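Local coordinates for thermotoga maritima TmcAL (Thermotoga maritima, PDB 5Y0T), which belongs to the HIGH nucleotidyl transferase family, whose members share the Rossmann-like nucleotide-binding fold of the HUP clan, at residues 2-7 with 28-33; 89-94 with 182-187; 97-102 with 186-191; 103-108 with 167-172. All blocks are in the same frame, centred on the assembly; numbering follows the deposited sequence.

Interaction 1: residues 2-7 with 28-33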
# COMPACT_ATOMS: atom_id res chain seq x y z
N LYS A 2 -32.82 -31.83 -11.50
CA LYS A 2 -32.65 -30.74 -10.55
C LYS A 2 -31.21 -30.54 -10.07
O LYS A 2 -30.52 -31.51 -9.73
CB LYS A 2 -33.56 -30.96 -9.34
CG LYS A 2 -35.05 -30.82 -9.63
CD LYS A 2 -35.87 -30.85 -8.34
CE LYS A 2 -37.35 -30.69 -8.60
NZ LYS A 2 -38.12 -30.62 -7.32
N VAL A 3 -30.79 -29.28 -10.02
CA VAL A 3 -29.48 -28.92 -9.50
C VAL A 3 -29.61 -27.82 -8.46
O VAL A 3 -30.12 -26.73 -8.74
CB VAL A 3 -28.52 -28.44 -10.61
CG1 VAL A 3 -27.19 -27.98 -9.99
CG2 VAL A 3 -28.28 -29.56 -11.63
N LEU A 4 -29.16 -28.13 -7.25
CA LEU A 4 -29.19 -27.19 -6.14
C LEU A 4 -28.00 -26.24 -6.18
O LEU A 4 -26.86 -26.70 -6.25
CB LEU A 4 -29.16 -27.94 -4.82
CG LEU A 4 -29.00 -27.11 -3.55
CD1 LEU A 4 -30.22 -26.17 -3.40
CD2 LEU A 4 -28.83 -28.04 -2.35
N GLY A 5 -28.26 -24.93 -6.21
CA GLY A 5 -27.21 -23.94 -5.96
C GLY A 5 -27.30 -23.40 -4.53
O GLY A 5 -28.41 -23.19 -4.01
N VAL A 6 -26.15 -23.09 -3.94
CA VAL A 6 -26.12 -22.43 -2.64
C VAL A 6 -25.05 -21.34 -2.67
O VAL A 6 -24.00 -21.48 -3.32
CB VAL A 6 -25.86 -23.42 -1.46
CG1 VAL A 6 -27.02 -24.45 -1.34
CG2 VAL A 6 -24.51 -24.14 -1.58
N VAL A 7 -25.35 -20.24 -1.98
CA VAL A 7 -24.46 -19.08 -1.88
C VAL A 7 -23.84 -19.10 -0.50
O VAL A 7 -24.56 -19.11 0.49
CB VAL A 7 -25.23 -17.76 -2.08
CG1 VAL A 7 -24.26 -16.54 -1.95
CG2 VAL A 7 -25.95 -17.76 -3.43
N VAL A 28 -34.90 -30.29 -1.61
CA VAL A 28 -34.93 -30.20 -3.07
C VAL A 28 -34.68 -31.54 -3.77
O VAL A 28 -35.16 -31.76 -4.88
CB VAL A 28 -33.90 -29.13 -3.54
CG1 VAL A 28 -33.69 -29.14 -5.05
CG2 VAL A 28 -34.37 -27.75 -3.05
N LYS A 29 -33.96 -32.43 -3.10
CA LYS A 29 -33.55 -33.71 -3.71
C LYS A 29 -32.89 -33.51 -5.06
O LYS A 29 -33.32 -34.07 -6.08
CB LYS A 29 -34.75 -34.65 -3.84
CG LYS A 29 -35.36 -34.98 -2.49
CD LYS A 29 -36.51 -35.95 -2.58
CE LYS A 29 -37.05 -36.23 -1.19
NZ LYS A 29 -35.92 -36.42 -0.22
N PRO A 30 -31.82 -32.71 -5.09
CA PRO A 30 -31.15 -32.44 -6.36
C PRO A 30 -30.28 -33.61 -6.82
O PRO A 30 -29.88 -34.46 -6.01
CB PRO A 30 -30.29 -31.21 -6.05
CG PRO A 30 -29.88 -31.43 -4.59
CD PRO A 30 -31.07 -32.16 -3.94
N ASP A 31 -30.01 -33.65 -8.12
CA ASP A 31 -29.08 -34.62 -8.67
C ASP A 31 -27.64 -34.19 -8.36
O ASP A 31 -26.76 -35.03 -8.16
CB ASP A 31 -29.30 -34.76 -10.19
CG ASP A 31 -30.67 -35.32 -10.52
OD1 ASP A 31 -31.56 -34.56 -10.96
OD2 ASP A 31 -30.87 -36.51 -10.29
N TYR A 32 -27.41 -32.88 -8.29
CA TYR A 32 -26.10 -32.30 -7.97
C TYR A 32 -26.27 -31.04 -7.14
O TYR A 32 -27.31 -30.40 -7.20
CB TYR A 32 -25.31 -31.95 -9.24
CG TYR A 32 -25.14 -33.12 -10.19
CD1 TYR A 32 -24.05 -33.99 -10.07
CD2 TYR A 32 -26.06 -33.35 -11.21
CE1 TYR A 32 -23.89 -35.06 -10.94
CE2 TYR A 32 -25.92 -34.42 -12.07
CZ TYR A 32 -24.83 -35.26 -11.92
OH TYR A 32 -24.69 -36.32 -12.78
N THR A 33 -25.23 -30.69 -6.40
CA THR A 33 -25.19 -29.47 -5.61
C THR A 33 -23.96 -28.64 -5.97
O THR A 33 -22.85 -29.14 -5.96
CB THR A 33 -25.17 -29.79 -4.10
OG1 THR A 33 -26.37 -30.49 -3.77
CG2 THR A 33 -25.08 -28.52 -3.26
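A beta-alpha-beta crossover of the Rossmann-like core, made of strand 3-8, helix 15-28 and strand 32-38, brings these segments together at the foot of two parallel neighbours. The chain leaves the helix at Lys29, whose positive phi turns it toward the new strand. The two backbones first meet around Lys2. Asp31 N donates to Lys2 O over 2.7 Å, in the carbonyl plane, and Asp31 OD1 takes the N-H of Lys2 N (3.1 Å) on its anti lone pair, so one residue grips both polar ends of the other's backbone. Two residues on from Lys2, Leu4 N meets Tyr32 O nearly along the C=O axis at 2.9 Å.

Apolar packing follows on the face carrying Leu4 and Thr33. With CG anti to its backbone N (chi1 172°), Leu4 runs alongside Thr33, pointing the same way, and its CB lies 3.6 Å from Pro30 CG. The helix side of the unit adds Ala24 and Arg25 against Leu4. On the other face Val3 CG2 sits at the edge of the Tyr32 ring, whose hydroxyl is bound by Glu348. Lys2, extended beyond CG, lays its aliphatic chain along the end of the helix, with CD 3.6 Å from Val28 O.

Interaction 2: residues 89-94 with 182-187; sequences VLDATG and IGSNIR
Two anti side chains make this meeting possible: Asp91 holds CG anti to its backbone N (chi1 -180°), and Ser184 does the same with OG (chi1 169°). Each thereby reaches across the gap between the last turn of helix 79-92 and the loop that leads from helix 167-182 into strand 187-192. That loop opens with a Schellman motif, in which Gly183 ends the helix at positive phi, and continues as an ST turn.

The turn depends on Ser184 OG, which accepts the N-H of Ile186 N at 3.1 Å while giving its own proton to Asp91 OD1, also at 3.1 Å. The hydroxyl approaches that carboxylate oxygen from above the plane. The other oxygen, OD2, is held by a salt bridge to Lys358, so the carboxylate has a partner at each oxygen.

Two isoleucines, Ile182 just before Gly183 and Ile186 in the loop, pack about this polar link. Ile182 has CG1 in the crowded position between backbone N and carbonyl carbon (chi1 68°), and its CD1 comes tip to tip with Asp91, 3.7 Å from CB. Ile186 brings its own CD1 against the helix backbone, 4.1 Å from Asp91 N and 4.4 Å from Leu90 CB.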
# COMPACT_ATOMS: atom_id res chain seq x y z
N VAL A 89 -23.64 -15.87 -11.19
CA VAL A 89 -22.76 -17.02 -11.35
C VAL A 89 -23.59 -18.31 -11.39
O VAL A 89 -23.40 -19.15 -12.27
CB VAL A 89 -21.73 -17.15 -10.20
CG1 VAL A 89 -20.98 -18.47 -10.31
CG2 VAL A 89 -20.71 -15.98 -10.20
N LEU A 90 -24.48 -18.48 -10.42
CA LEU A 90 -25.33 -19.67 -10.42
C LEU A 90 -26.15 -19.79 -11.70
O LEU A 90 -26.18 -20.84 -12.35
CB LEU A 90 -26.25 -19.67 -9.20
CG LEU A 90 -25.46 -19.87 -7.91
CD1 LEU A 90 -26.38 -19.87 -6.68
CD2 LEU A 90 -24.63 -21.16 -7.96
N ASP A 91 -26.83 -18.70 -12.07
CA ASP A 91 -27.61 -18.71 -13.30
C ASP A 91 -26.73 -19.00 -14.54
O ASP A 91 -27.17 -19.65 -15.47
CB ASP A 91 -28.33 -17.38 -13.47
CG ASP A 91 -29.16 -17.35 -14.74
OD1 ASP A 91 -30.27 -17.92 -14.73
OD2 ASP A 91 -28.70 -16.74 -15.73
N ALA A 92 -25.49 -18.52 -14.53
CA ALA A 92 -24.63 -18.65 -15.70
C ALA A 92 -24.14 -20.09 -15.92
O ALA A 92 -23.71 -20.44 -17.02
CB ALA A 92 -23.44 -17.72 -15.59
N THR A 93 -24.22 -20.92 -14.88
CA THR A 93 -23.80 -22.31 -15.02
C THR A 93 -24.65 -23.01 -16.06
O THR A 93 -24.21 -23.99 -16.67
CB THR A 93 -23.96 -23.10 -13.72
OG1 THR A 93 -25.35 -23.11 -13.36
CG2 THR A 93 -23.12 -22.45 -12.58
N GLY A 94 -25.88 -22.52 -16.24
CA GLY A 94 -26.82 -23.08 -17.19
C GLY A 94 -27.54 -24.31 -16.66
O GLY A 94 -28.33 -24.92 -17.40
N ILE A 182 -32.23 -10.48 -13.87
CA ILE A 182 -31.55 -11.12 -14.98
C ILE A 182 -32.42 -12.13 -15.71
O ILE A 182 -31.97 -12.79 -16.63
CB ILE A 182 -30.23 -11.82 -14.52
CG1 ILE A 182 -30.49 -13.02 -13.61
CG2 ILE A 182 -29.32 -10.80 -13.83
CD1 ILE A 182 -29.20 -13.82 -13.29
N GLY A 183 -33.69 -12.24 -15.31
CA GLY A 183 -34.60 -13.12 -16.02
C GLY A 183 -34.37 -14.59 -15.74
O GLY A 183 -34.68 -15.44 -16.56
N SER A 184 -33.84 -14.91 -14.56
CA SER A 184 -33.55 -16.30 -14.22
C SER A 184 -34.82 -17.09 -13.87
O SER A 184 -35.77 -16.55 -13.32
CB SER A 184 -32.57 -16.36 -13.05
OG SER A 184 -32.47 -17.67 -12.54
N ASN A 185 -34.83 -18.38 -14.21
CA ASN A 185 -35.94 -19.27 -13.86
C ASN A 185 -35.71 -20.06 -12.57
O ASN A 185 -36.48 -20.96 -12.23
CB ASN A 185 -36.22 -20.23 -15.02
CG ASN A 185 -37.01 -19.57 -16.13
OD1 ASN A 185 -37.63 -18.53 -15.92
ND2 ASN A 185 -36.99 -20.17 -17.32
N ILE A 186 -34.62 -19.76 -11.88
CA ILE A 186 -34.30 -20.46 -10.63
C ILE A 186 -35.44 -20.38 -9.61
O ILE A 186 -36.04 -19.31 -9.41
CB ILE A 186 -33.00 -19.89 -10.01
CG1 ILE A 186 -31.78 -20.31 -10.85
CG2 ILE A 186 -32.84 -20.36 -8.56
CD1 ILE A 186 -30.47 -19.60 -10.46
N ARG A 187 -35.77 -21.52 -9.00
CA ARG A 187 -36.72 -21.56 -7.89
C ARG A 187 -36.00 -21.33 -6.57
O ARG A 187 -35.04 -22.03 -6.27
CB ARG A 187 -37.46 -22.90 -7.86
CG ARG A 187 -38.40 -23.13 -9.03
CD ARG A 187 -38.99 -24.54 -8.99
NE ARG A 187 -37.94 -25.56 -9.08
CZ ARG A 187 -37.75 -26.34 -10.13
NH1 ARG A 187 -38.55 -26.25 -11.18
NH2 ARG A 187 -36.78 -27.25 -10.12

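Interaction 3: residues 97-102 with 186-191; sequences TDVVFG and IRFHTI. With TAT (adenosine-5'-rp-alpha-thio-triphosphate), chain E.
Backbone hydrogen bonds make segments 97-102 and 186-191 neighbouring parallel strands of the Rossmann-like sheet, their axes 24° apart. The ladder alternates: Arg187 N donates to Thr97 O, Val99 N to Arg187 O, His189 N to Val99 O, Phe101 N to His189 O and Ile191 N to Phe101 O.

Polar side chains gather at the starting end, on the face bearing Asp98 and His189. Arg187, bent at chi3, grips the carboxylate side-on, in the plane of its own guanidinium but from above that of the carboxylate (planes 41° apart), with NH2 on Asp98 OD1 (2.9 Å) and NE on Asp98 OD2 (3.0 Å). His189 NE2 adds a bond to Asp98 OD2 at 2.7 Å through the anti lone pair, while Thr97 OG1 donates to Asp98 OD1 at 2.8 Å. Four donors thus hold the carboxylate, which probably stabilises its negative charge.

Apolar contacts occupy the opposite face. Val99 CB lies alongside Phe188, 3.7 Å from CE2, and the Phe101 and Phe188 side chains cross at about a right angle, Phe101 CE1 4.1 Å from Phe188 CD2.

The ligand meets the far end: Gly102 N donates to TAT O3' at 3.0 Å, almost straight (176°), and Ile191 CD1 touches TAT N3 at 3.6 Å.

Helix 15-28 packs on Val100 and Ile191, whereas helix 108-120 lies against Phe101 and helix 167-182 against Phe188, sandwiching the paired strands.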
# COMPACT_ATOMS: atom_id res chain seq x y z
N THR A 97 -31.23 -25.26 -10.98
CA THR A 97 -32.69 -25.08 -11.00
C THR A 97 -33.33 -24.56 -9.72
O THR A 97 -34.44 -24.01 -9.76
CB THR A 97 -33.38 -26.41 -11.35
OG1 THR A 97 -33.03 -27.39 -10.37
CG2 THR A 97 -32.93 -26.90 -12.73
N ASP A 98 -32.61 -24.69 -8.61
CA ASP A 98 -33.13 -24.41 -7.27
C ASP A 98 -32.04 -23.80 -6.42
O ASP A 98 -30.92 -24.29 -6.40
CB ASP A 98 -33.64 -25.67 -6.56
CG ASP A 98 -34.86 -26.27 -7.22
OD1 ASP A 98 -34.70 -27.09 -8.15
OD2 ASP A 98 -35.99 -25.95 -6.78
N VAL A 99 -32.39 -22.76 -5.67
CA VAL A 99 -31.47 -22.19 -4.70
C VAL A 99 -32.16 -22.14 -3.34
O VAL A 99 -33.33 -21.74 -3.24
CB VAL A 99 -31.00 -20.78 -5.11
CG1 VAL A 99 -30.33 -20.06 -3.94
CG2 VAL A 99 -30.04 -20.87 -6.30
N VAL A 100 -31.45 -22.57 -2.31
CA VAL A 100 -31.95 -22.60 -0.94
C VAL A 100 -31.07 -21.73 -0.04
O VAL A 100 -29.86 -21.93 0.02
CB VAL A 100 -31.96 -24.03 -0.36
CG1 VAL A 100 -32.48 -24.02 1.06
CG2 VAL A 100 -32.80 -24.97 -1.24
N PHE A 101 -31.67 -20.78 0.67
CA PHE A 101 -30.89 -19.98 1.62
C PHE A 101 -31.50 -20.04 3.01
O PHE A 101 -32.71 -20.18 3.15
CB PHE A 101 -30.78 -18.52 1.15
CG PHE A 101 -32.11 -17.86 0.85
CD1 PHE A 101 -32.59 -17.80 -0.46
CD2 PHE A 101 -32.85 -17.27 1.85
CE1 PHE A 101 -33.80 -17.19 -0.74
CE2 PHE A 101 -34.07 -16.66 1.58
CZ PHE A 101 -34.54 -16.63 0.27
N GLY A 102 -30.66 -19.92 4.04
CA GLY A 102 -31.13 -19.86 5.41
C GLY A 102 -31.85 -18.55 5.66
O GLY A 102 -31.46 -17.51 5.13
N ILE A 186 -34.62 -19.76 -11.88
CA ILE A 186 -34.30 -20.46 -10.63
C ILE A 186 -35.44 -20.38 -9.61
O ILE A 186 -36.04 -19.31 -9.41
CB ILE A 186 -33.00 -19.89 -10.01
CG1 ILE A 186 -31.78 -20.31 -10.85
CG2 ILE A 186 -32.84 -20.36 -8.56
CD1 ILE A 186 -30.47 -19.60 -10.46
N ARG A 187 -35.77 -21.52 -9.00
CA ARG A 187 -36.72 -21.56 -7.89
C ARG A 187 -36.00 -21.33 -6.57
O ARG A 187 -35.04 -22.03 -6.27
CB ARG A 187 -37.46 -22.90 -7.86
CG ARG A 187 -38.40 -23.13 -9.03
CD ARG A 187 -38.99 -24.54 -8.99
NE ARG A 187 -37.94 -25.56 -9.08
CZ ARG A 187 -37.75 -26.34 -10.13
NH1 ARG A 187 -38.55 -26.25 -11.18
NH2 ARG A 187 -36.78 -27.25 -10.12
N PHE A 188 -36.47 -20.36 -5.78
CA PHE A 188 -35.84 -20.04 -4.49
C PHE A 188 -36.62 -20.65 -3.32
O PHE A 188 -37.84 -20.78 -3.38
CB PHE A 188 -35.70 -18.51 -4.32
CG PHE A 188 -34.61 -17.92 -5.18
CD1 PHE A 188 -34.89 -17.50 -6.48
CD2 PHE A 188 -33.31 -17.85 -4.72
CE1 PHE A 188 -33.89 -16.99 -7.28
CE2 PHE A 188 -32.29 -17.33 -5.52
CZ PHE A 188 -32.58 -16.90 -6.80
N HIS A 189 -35.89 -21.06 -2.29
CA HIS A 189 -36.50 -21.71 -1.12
C HIS A 189 -35.81 -21.18 0.12
O HIS A 189 -34.62 -20.89 0.08
CB HIS A 189 -36.33 -23.23 -1.14
CG HIS A 189 -36.67 -23.87 -2.45
ND1 HIS A 189 -37.84 -24.58 -2.64
CD2 HIS A 189 -36.00 -23.92 -3.62
CE1 HIS A 189 -37.87 -25.04 -3.88
NE2 HIS A 189 -36.77 -24.65 -4.50
N THR A 190 -36.54 -21.09 1.23
CA THR A 190 -35.94 -20.78 2.52
C THR A 190 -35.86 -22.04 3.35
O THR A 190 -36.67 -22.96 3.18
CB THR A 190 -36.76 -19.74 3.35
OG1 THR A 190 -38.03 -20.31 3.72
CG2 THR A 190 -37.01 -18.48 2.56
N ILE A 191 -34.87 -22.12 4.23
CA ILE A 191 -34.96 -23.01 5.37
C ILE A 191 -34.75 -22.17 6.63
O ILE A 191 -34.12 -21.11 6.58
CB ILE A 191 -33.93 -24.18 5.30
CG1 ILE A 191 -32.49 -23.67 5.16
CG2 ILE A 191 -34.29 -25.11 4.15
CD1 ILE A 191 -31.73 -23.62 6.47
N1 TAT E . -29.05 -22.66 10.59
C2 TAT E . -29.50 -22.77 9.32
N3 TAT E . -28.84 -22.28 8.25
C4 TAT E . -27.67 -21.62 8.41
C5 TAT E . -27.11 -21.47 9.76
C6 TAT E . -27.89 -22.04 10.88
N6 TAT E . -27.46 -21.94 12.16
N7 TAT E . -25.94 -20.80 9.62
C8 TAT E . -25.76 -20.55 8.30
N9 TAT E . -26.79 -21.04 7.59
PA TAT E . -22.74 -18.42 5.02
PB TAT E . -23.64 -16.94 7.40
PG TAT E . -23.07 -16.85 10.23
C1' TAT E . -26.95 -20.95 6.12
O1A TAT E . -22.76 -18.01 11.17
O1B TAT E . -23.26 -15.49 7.35
S1G TAT E . -23.35 -17.12 3.71
C2' TAT E . -26.96 -19.48 5.69
O2' TAT E . -28.22 -18.86 5.92
O2A TAT E . -21.43 -19.14 4.76
O2B TAT E . -25.08 -17.33 7.16
O2G TAT E . -21.94 -15.85 10.14
C3' TAT E . -26.60 -19.60 4.22
O3' TAT E . -27.76 -19.86 3.42
O3A TAT E . -22.60 -17.78 6.50
O3B TAT E . -23.13 -17.59 8.79
O3G TAT E . -24.43 -16.21 10.38
C4' TAT E . -25.68 -20.81 4.19
O4' TAT E . -25.86 -21.53 5.42
C5' TAT E . -24.20 -20.41 4.08
O5' TAT E . -23.89 -19.54 5.16

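Interaction 4: residues 103-108 with 167-172; sequences SESNDI and SNDILG
Two carboxylates, exchanged in opposite senses, tie the loop 103-108 to the first turn of helix 167-182. Asp169 reaches out from the helix and is met by three donors. Its OD1 accepts from Ser103 OG through the syn lone pair, at a short 2.5 Å. Its OD2 takes the N-H of Ser105 N on the syn side (3.1 Å) and, from above the carboxylate plane, the hydroxyl of Ser105 OG (2.7 Å).

In return Glu104, bent at chi2 (89°), turns its carboxylate to the helix. OE2 receives Asn168 N at 3.0 Å on its syn lone pair and Asn168 ND2, also at 3.0 Å, from above the plane; OE1 has a weak bond from Asp169 N. The backbone N-H groups of Asn168 and Asp169 belong to the first turn of the helix, so its dipole probably eases the approach of the two negative groups, Glu104 OE1 and Asp169 OD1 lying 3.6 Å apart.

Both serine hydroxyls also accept. Ser103 OG takes Asn106 N in an ST motif, and Ser105 OG takes Asp107 N in an ST turn.

The loop joins strand 98-103 to helix 108-120, where Asp107 is the N-cap; strand 187-192 runs alongside Ser103, and Asn168 borders the bound TAT.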
# COMPACT_ATOMS: atom_id res chain seq x y z
N SER A 103 -32.89 -18.61 6.48
CA SER A 103 -33.80 -17.48 6.68
C SER A 103 -34.24 -17.38 8.14
O SER A 103 -34.49 -18.40 8.79
CB SER A 103 -35.01 -17.63 5.74
OG SER A 103 -36.12 -16.86 6.15
N GLU A 104 -34.33 -16.16 8.67
CA GLU A 104 -34.81 -16.00 10.04
C GLU A 104 -36.30 -16.30 10.14
O GLU A 104 -36.78 -16.89 11.13
CB GLU A 104 -34.52 -14.59 10.57
CG GLU A 104 -33.02 -14.27 10.77
CD GLU A 104 -32.35 -13.71 9.52
OE1 GLU A 104 -32.99 -13.70 8.43
OE2 GLU A 104 -31.18 -13.29 9.62
N SER A 105 -37.06 -15.81 9.15
CA SER A 105 -38.51 -15.99 9.15
C SER A 105 -38.94 -17.33 8.56
O SER A 105 -39.99 -17.85 8.91
CB SER A 105 -39.19 -14.87 8.38
OG SER A 105 -38.84 -14.94 7.01
N ASN A 106 -38.12 -17.86 7.64
CA ASN A 106 -38.48 -19.03 6.83
C ASN A 106 -39.80 -18.80 6.08
O ASN A 106 -40.65 -19.69 5.95
CB ASN A 106 -38.59 -20.29 7.71
CG ASN A 106 -38.57 -21.58 6.90
OD1 ASN A 106 -37.96 -21.65 5.84
ND2 ASN A 106 -39.28 -22.60 7.39
N ASP A 107 -40.00 -17.56 5.63
CA ASP A 107 -41.21 -17.21 4.91
C ASP A 107 -40.87 -16.80 3.47
O ASP A 107 -40.67 -15.62 3.20
CB ASP A 107 -41.90 -16.05 5.65
CG ASP A 107 -43.30 -15.75 5.15
OD1 ASP A 107 -43.67 -16.21 4.05
OD2 ASP A 107 -44.01 -15.01 5.87
N ILE A 108 -40.96 -17.74 2.54
CA ILE A 108 -40.45 -17.49 1.19
C ILE A 108 -41.44 -16.61 0.43
O ILE A 108 -41.05 -15.79 -0.40
CB ILE A 108 -40.21 -18.80 0.40
CG1 ILE A 108 -39.64 -18.50 -0.98
CG2 ILE A 108 -41.50 -19.62 0.28
CD1 ILE A 108 -38.21 -18.01 -0.96
N SER A 167 -30.59 -9.87 8.81
CA SER A 167 -29.60 -9.91 7.72
C SER A 167 -29.89 -10.94 6.64
O SER A 167 -29.83 -10.65 5.43
CB SER A 167 -28.21 -10.20 8.30
OG SER A 167 -27.82 -9.22 9.25
N ASN A 168 -30.21 -12.16 7.05
CA ASN A 168 -30.31 -13.24 6.07
C ASN A 168 -31.55 -13.12 5.18
O ASN A 168 -31.50 -13.46 4.00
CB ASN A 168 -30.25 -14.59 6.79
CG ASN A 168 -28.86 -14.88 7.35
OD1 ASN A 168 -27.99 -15.37 6.63
ND2 ASN A 168 -28.65 -14.58 8.62
N ASP A 169 -32.64 -12.59 5.73
CA ASP A 169 -33.85 -12.36 4.94
C ASP A 169 -33.65 -11.19 3.96
O ASP A 169 -34.14 -11.24 2.84
CB ASP A 169 -35.06 -12.14 5.86
CG ASP A 169 -35.68 -13.47 6.31
OD1 ASP A 169 -35.26 -14.51 5.75
OD2 ASP A 169 -36.57 -13.49 7.19
N ILE A 170 -32.92 -10.15 4.38
CA ILE A 170 -32.52 -9.09 3.44
C ILE A 170 -31.77 -9.66 2.23
O ILE A 170 -32.10 -9.35 1.08
CB ILE A 170 -31.61 -8.06 4.10
CG1 ILE A 170 -32.30 -7.42 5.30
CG2 ILE A 170 -31.18 -7.00 3.09
CD1 ILE A 170 -31.36 -6.64 6.20
N LEU A 171 -30.75 -10.46 2.51
CA LEU A 171 -30.01 -11.16 1.46
C LEU A 171 -30.95 -11.96 0.57
O LEU A 171 -30.82 -11.94 -0.65
CB LEU A 171 -28.96 -12.09 2.06
CG LEU A 171 -27.57 -11.51 2.27
CD1 LEU A 171 -26.73 -12.49 3.07
CD2 LEU A 171 -26.92 -11.23 0.92
N GLY A 172 -31.88 -12.68 1.20
CA GLY A 172 -32.86 -13.47 0.47
C GLY A 172 -33.64 -12.67 -0.55
O GLY A 172 -33.81 -13.09 -1.69

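Interaction 3 is the middle of the set, its centre about 9, 12 and 11 Å from those of interactions 1, 2 and 4. Interactions 1 and 3 lie in one sheet, ordered 32-38, 3-8, 98-103, 187-192; Gly5 N and Asp98 O probably hydrogen-bond across the central pair. Interaction 2 packs at the starting end of the latter strands, Leu90 touching Val99, while interaction 4 sits past their other end, its centre about 20 Å from that of interaction 2. Along the chain, interaction 1 closes first; interaction 4 is nested within the loops closed by 2 and 3. Val7, Gly102, Ile191 and Asn168, drawn from interactions 1, 3 and 4, thereby converge on the bound TAT.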